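Local coordinates for protein D-isomer specific 2-hydroxyacid dehydrogenase NAD-binding (Xanthobacter autotrophicus, PDB 4XA8) that binds NADPH and probably works as a nicotinamide-dependent oxidoreductase of the D-2-hydroxyacid dehydrogenase family, at residues G148-G153 and V204-T209; D169-S174 and S184-L189. All blocks are in the same frame, centred on the assembly; numbering follows the deposited sequence.

Contact 1. Residues G148-G153 and V204-T209; sequences GVLGLG and VMLPLT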
loop_
_atom_site.group_PDB
_atom_site.type_symbol
_atom_site.label_atom_id
_atom_site.label_comp_id
_atom_site.label_asym_id
_atom_site.label_seq_id
_atom_site.Cartn_x
_atom_site.Cartn_y
_atom_site.Cartn_z
ATOM N N GLY A 148 -5.749 8.798 12.042
ATOM C CA GLY A 148 -5.421 8.816 13.451
ATOM C C GLY A 148 -4.567 7.599 13.779
ATOM O O GLY A 148 -4.997 6.451 13.554
ATOM N N VAL A 149 -3.405 7.824 14.380
ATOM C CA VAL A 149 -2.572 6.711 14.898
ATOM C C VAL A 149 -2.745 6.627 16.444
ATOM O O VAL A 149 -2.394 7.586 17.156
ATOM C CB VAL A 149 -1.091 6.969 14.530
ATOM C CG1 VAL A 149 -0.177 5.844 15.023
ATOM C CG2 VAL A 149 -0.931 7.094 13.052
ATOM N N LEU A 150 -3.339 5.535 16.926
ATOM C CA LEU A 150 -3.583 5.293 18.331
ATOM C C LEU A 150 -2.358 4.580 18.905
ATOM O O LEU A 150 -2.155 3.398 18.675
ATOM C CB LEU A 150 -4.888 4.494 18.484
ATOM C CG LEU A 150 -5.398 4.209 19.865
ATOM C CD1 LEU A 150 -5.995 5.462 20.492
ATOM C CD2 LEU A 150 -6.448 3.113 19.783
ATOM N N GLY A 151 -1.522 5.320 19.625
ATOM C CA GLY A 151 -0.294 4.814 20.254
ATOM C C GLY A 151 0.890 5.482 19.614
ATOM O O GLY A 151 1.014 5.419 18.395
ATOM N N LEU A 152 1.712 6.202 20.403
ATOM C CA LEU A 152 2.877 6.900 19.829
ATOM C C LEU A 152 4.173 6.575 20.521
ATOM O O LEU A 152 4.988 7.464 20.798
ATOM C CB LEU A 152 2.664 8.419 19.824
ATOM C CG LEU A 152 1.498 8.990 19.024
ATOM C CD1 LEU A 152 1.351 10.487 19.359
ATOM C CD2 LEU A 152 1.678 8.796 17.515
ATOM N N GLY A 153 4.343 5.287 20.803
ATOM C CA GLY A 153 5.639 4.709 21.174
ATOM C C GLY A 153 6.551 4.672 19.968
ATOM O O GLY A 153 6.260 5.294 18.967
ATOM N N VAL A 204 -4.541 1.213 14.975
ATOM C CA VAL A 204 -4.212 0.788 16.352
ATOM C C VAL A 204 -2.755 0.286 16.438
ATOM O O VAL A 204 -2.391 -0.740 15.819
ATOM C CB VAL A 204 -5.102 -0.358 16.828
ATOM C CG1 VAL A 204 -4.797 -0.676 18.303
ATOM C CG2 VAL A 204 -6.573 -0.001 16.676
ATOM N N MET A 205 -1.926 0.997 17.190
ATOM C CA MET A 205 -0.523 0.681 17.381
ATOM C C MET A 205 -0.129 0.806 18.875
ATOM O O MET A 205 0.984 1.245 19.206
ATOM C CB MET A 205 0.385 1.597 16.554
ATOM C CG MET A 205 -0.004 1.624 15.104
ATOM S SD MET A 205 1.217 2.508 14.100
ATOM C CE MET A 205 2.565 1.361 14.195
ATOM N N LEU A 206 -1.043 0.429 19.772
ATOM C CA LEU A 206 -0.769 0.556 21.213
ATOM C C LEU A 206 -0.047 -0.668 21.721
ATOM O O LEU A 206 -0.452 -1.762 21.431
ATOM C CB LEU A 206 -2.073 0.662 21.972
ATOM C CG LEU A 206 -2.718 2.014 21.953
ATOM C CD1 LEU A 206 -4.172 1.829 22.326
ATOM C CD2 LEU A 206 -1.988 2.939 22.922
ATOM N N PRO A 207 1.023 -0.502 22.488
ATOM C CA PRO A 207 1.482 -1.723 23.189
ATOM C C PRO A 207 0.406 -2.263 24.136
ATOM O O PRO A 207 -0.353 -1.447 24.686
ATOM C CB PRO A 207 2.702 -1.249 23.985
ATOM C CG PRO A 207 2.537 0.222 24.120
ATOM C CD PRO A 207 1.689 0.716 22.977
ATOM N N LEU A 208 0.366 -3.600 24.326
ATOM C CA LEU A 208 -0.654 -4.287 25.175
ATOM C C LEU A 208 -0.272 -4.402 26.660
ATOM O O LEU A 208 0.520 -5.256 27.041
ATOM C CB LEU A 208 -1.021 -5.703 24.638
ATOM C CG LEU A 208 -1.950 -6.631 25.484
ATOM C CD1 LEU A 208 -3.341 -6.059 25.706
ATOM C CD2 LEU A 208 -2.083 -8.024 24.885
ATOM N N THR A 209 -0.892 -3.576 27.496
ATOM C CA THR A 209 -0.647 -3.577 28.953
ATOM C C THR A 209 -2.004 -3.674 29.676
ATOM O O THR A 209 -3.053 -3.551 29.046
ATOM C CB THR A 209 0.072 -2.285 29.385
ATOM O OG1 THR A 209 -0.890 -1.239 29.539
ATOM C CG2 THR A 209 1.097 -1.859 28.329
HETATM O O HOH W 1 3.521 2.719 19.476
#
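M205 N donates to L150 O over 2.8 Å, and this bond fastens strand 146-150 to its parallel neighbour 201-204 just where both chains leave the sheet. Beyond it, side-chain packing does much of the joining. L206 CG stands beside its own backbone N (chi1 -79°), which swings the isobutyl group over the end of the first strand. L206 CD1 meets L150 CG at 3.6 Å, and L206 CD2 rests on G151 CA at 3.7 Å; the same leucine also touches W173 of the next strand. L150 lies on the same side of the sheet as V204. Behind the sheet, V149 CG1 touches M205 SD at 3.7 Å, and helix 154-165 packs against both residues. An alanine in place of L206 would probably open a gap beside L150 and G151 and deprive W173 of a packing partner. G151 begins what fits a Rossmann-type GxGxxG turn: a CB on it would fall 2.5 Å from M205 O. A water donates to M205 O at 2.9 Å and accepts weakly from G153 N. G151 O, by contrast, is buried without a partner. Glycine is thus called for twice at G151, by its own backbone angles and by the closeness of M205 O, where the chain turns from the sheet toward the coenzyme-binding residues L152 and G156.

Contact 2. Residues D169-S174 and S184-L189; sequences DVRGWS and SCFHGL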
loop_
_atom_site.group_PDB
_atom_site.type_symbol
_atom_site.label_atom_id
_atom_site.label_comp_id
_atom_site.label_asym_id
_atom_site.label_seq_id
_atom_site.Cartn_x
_atom_site.Cartn_y
_atom_site.Cartn_z
ATOM N N ASP A 169 -3.956 14.423 6.701
ATOM C CA ASP A 169 -4.163 15.153 7.956
ATOM C C ASP A 169 -3.965 14.148 9.129
ATOM O O ASP A 169 -4.920 13.458 9.543
ATOM C CB ASP A 169 -5.569 15.767 7.938
ATOM C CG ASP A 169 -5.870 16.629 9.163
ATOM O OD1 ASP A 169 -5.078 16.663 10.131
ATOM O OD2 ASP A 169 -6.962 17.213 9.162
ATOM N N VAL A 170 -2.712 14.008 9.578
ATOM C CA VAL A 170 -2.329 12.926 10.505
ATOM C C VAL A 170 -2.466 13.406 11.956
ATOM O O VAL A 170 -2.000 14.490 12.318
ATOM C CB VAL A 170 -0.913 12.386 10.220
ATOM C CG1 VAL A 170 -0.536 11.231 11.143
ATOM C CG2 VAL A 170 -0.784 11.954 8.779
ATOM N N ARG A 171 -3.186 12.615 12.749
ATOM C CA ARG A 171 -3.301 12.854 14.175
ATOM C C ARG A 171 -2.742 11.672 14.912
ATOM O O ARG A 171 -2.706 10.592 14.369
ATOM C CB ARG A 171 -4.769 13.200 14.580
ATOM C CG ARG A 171 -5.835 12.336 13.912
ATOM C CD ARG A 171 -7.274 12.536 14.428
ATOM N NE ARG A 171 -7.660 13.891 14.202
ATOM C CZ ARG A 171 -8.586 14.588 14.818
ATOM N NH1 ARG A 171 -9.434 14.093 15.738
ATOM N NH2 ARG A 171 -8.686 15.838 14.447
ATOM N N GLY A 172 -2.330 11.863 16.163
ATOM C CA GLY A 172 -1.922 10.759 16.979
ATOM C C GLY A 172 -2.481 10.922 18.389
ATOM O O GLY A 172 -2.788 12.054 18.839
ATOM N N TRP A 173 -2.534 9.800 19.080
ATOM C CA TRP A 173 -2.956 9.725 20.472
ATOM C C TRP A 173 -1.971 8.967 21.298
ATOM O O TRP A 173 -1.459 7.906 20.901
ATOM C CB TRP A 173 -4.354 9.080 20.609
ATOM C CG TRP A 173 -4.827 9.118 22.016
ATOM C CD1 TRP A 173 -5.529 10.122 22.616
ATOM C CD2 TRP A 173 -4.572 8.143 23.046
ATOM N NE1 TRP A 173 -5.761 9.828 23.918
ATOM C CE2 TRP A 173 -5.190 8.629 24.231
ATOM C CE3 TRP A 173 -3.899 6.916 23.079
ATOM C CZ2 TRP A 173 -5.128 7.946 25.473
ATOM C CZ3 TRP A 173 -3.847 6.205 24.325
ATOM C CH2 TRP A 173 -4.472 6.720 25.493
ATOM N N SER A 174 -1.711 9.488 22.485
ATOM C CA SER A 174 -0.847 8.794 23.415
ATOM C C SER A 174 -1.346 9.075 24.811
ATOM O O SER A 174 -2.093 9.996 25.026
ATOM C CB SER A 174 0.586 9.301 23.278
ATOM O OG SER A 174 1.399 8.603 24.244
ATOM N N SER A 184 -0.793 16.026 14.440
ATOM C CA SER A 184 -1.661 16.628 15.460
ATOM C C SER A 184 -1.778 15.653 16.616
ATOM O O SER A 184 -2.505 14.658 16.547
ATOM C CB SER A 184 -3.038 16.983 14.892
ATOM O OG SER A 184 -2.920 17.936 13.855
ATOM N N CYS A 185 -1.069 15.918 17.688
ATOM C CA CYS A 185 -0.999 14.984 18.806
ATOM C C CYS A 185 -2.016 15.311 19.914
ATOM O O CYS A 185 -2.080 16.488 20.359
ATOM C CB CYS A 185 0.416 15.011 19.388
ATOM S SG CYS A 185 1.719 14.395 18.286
ATOM N N PHE A 186 -2.757 14.275 20.356
ATOM C CA PHE A 186 -3.714 14.334 21.428
ATOM C C PHE A 186 -3.157 13.459 22.533
ATOM O O PHE A 186 -2.462 12.470 22.279
ATOM C CB PHE A 186 -5.060 13.738 21.049
ATOM C CG PHE A 186 -5.844 14.524 20.007
ATOM C CD1 PHE A 186 -5.438 14.566 18.682
ATOM C CD2 PHE A 186 -6.990 15.215 20.371
ATOM C CE1 PHE A 186 -6.180 15.268 17.750
ATOM C CE2 PHE A 186 -7.732 15.918 19.426
ATOM C CZ PHE A 186 -7.315 15.936 18.131
ATOM N N HIS A 187 -3.462 13.802 23.759
ATOM C CA HIS A 187 -3.055 12.932 24.840
ATOM C C HIS A 187 -4.047 12.858 25.985
ATOM O O HIS A 187 -4.800 13.811 26.230
ATOM C CB HIS A 187 -1.655 13.327 25.318
ATOM C CG HIS A 187 -1.641 14.518 26.215
ATOM N ND1 HIS A 187 -1.668 15.813 25.732
ATOM C CD2 HIS A 187 -1.628 14.621 27.571
ATOM C CE1 HIS A 187 -1.708 16.658 26.747
ATOM N NE2 HIS A 187 -1.653 15.963 27.873
ATOM N N GLY A 188 -3.993 11.717 26.696
ATOM C CA GLY A 188 -4.834 11.424 27.838
ATOM C C GLY A 188 -6.129 10.720 27.486
ATOM O O GLY A 188 -6.690 10.938 26.401
ATOM N N LEU A 189 -6.667 9.948 28.440
ATOM C CA LEU A 189 -7.934 9.280 28.199
ATOM C C LEU A 189 -9.089 10.255 27.904
ATOM O O LEU A 189 -9.976 9.945 27.082
ATOM C CB LEU A 189 -8.316 8.348 29.356
ATOM C CG LEU A 189 -7.394 7.109 29.422
ATOM C CD1 LEU A 189 -7.664 6.362 30.709
ATOM C CD2 LEU A 189 -7.547 6.185 28.223
#
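G172 lies between S184 and F186 in a parallel beta ladder that adds the outermost strand, 184-187, to the Rossmann-type sheet. G172 N bonds to S184 O at 2.8 Å, and G172 O receives F186 N at 2.7 Å. The ladder starts with S184 N on V170 O and continues with S174 N on F186 O, ending as G188 N reaches S174 O. W173 extends the backbone pattern with its indole: NE1 gives a hydrogen bond to G188 O at 2.9 Å, with the oxygen near the ring plane but the donor 55° out of the plane of the carbonyl. Farther along the ring, W173 CZ2 touches L189 CD2 at 4.1 Å. On the same sheet face F186 stands between W173 and R171: its CB meets W173 CD1, and its CZ lies over one face of the R171 guanidinium, the two planes 46° apart. The arginine folds there because CG sits between its backbone N and carbonyl carbon (chi1 43°) and the chain bends again at chi3. Helix 192-197 positions both large groups: the ring of F195 meets that of W173, and F195 O accepts from R171 NH1, the atom lying 3.7 Å from F186 CZ.

Overall arrangement
The two contacts follow one parallel sheet from its middle to its rim. Contact 1 is wholly buried, joining strand 146-150 to the chain leaving 201-204 by one direct backbone bond, a water bridge and apolar packing; contact 2 is partly solvent-exposed and relies on a run of backbone bonds supplemented by phenyl, indole and guanidinium groups. Strands 146-150 and 169-174 are neighbours, so the contacts touch directly: V149 N to R171 O and G151 N to W173 O are probable hydrogen bonds, both 2.9 Å, and L150 CD1 packs on W173 CE3. W173 therefore serves both, its N-H and the CZ2 side of the ring turned to G188 and L189, its CE3 side to L150.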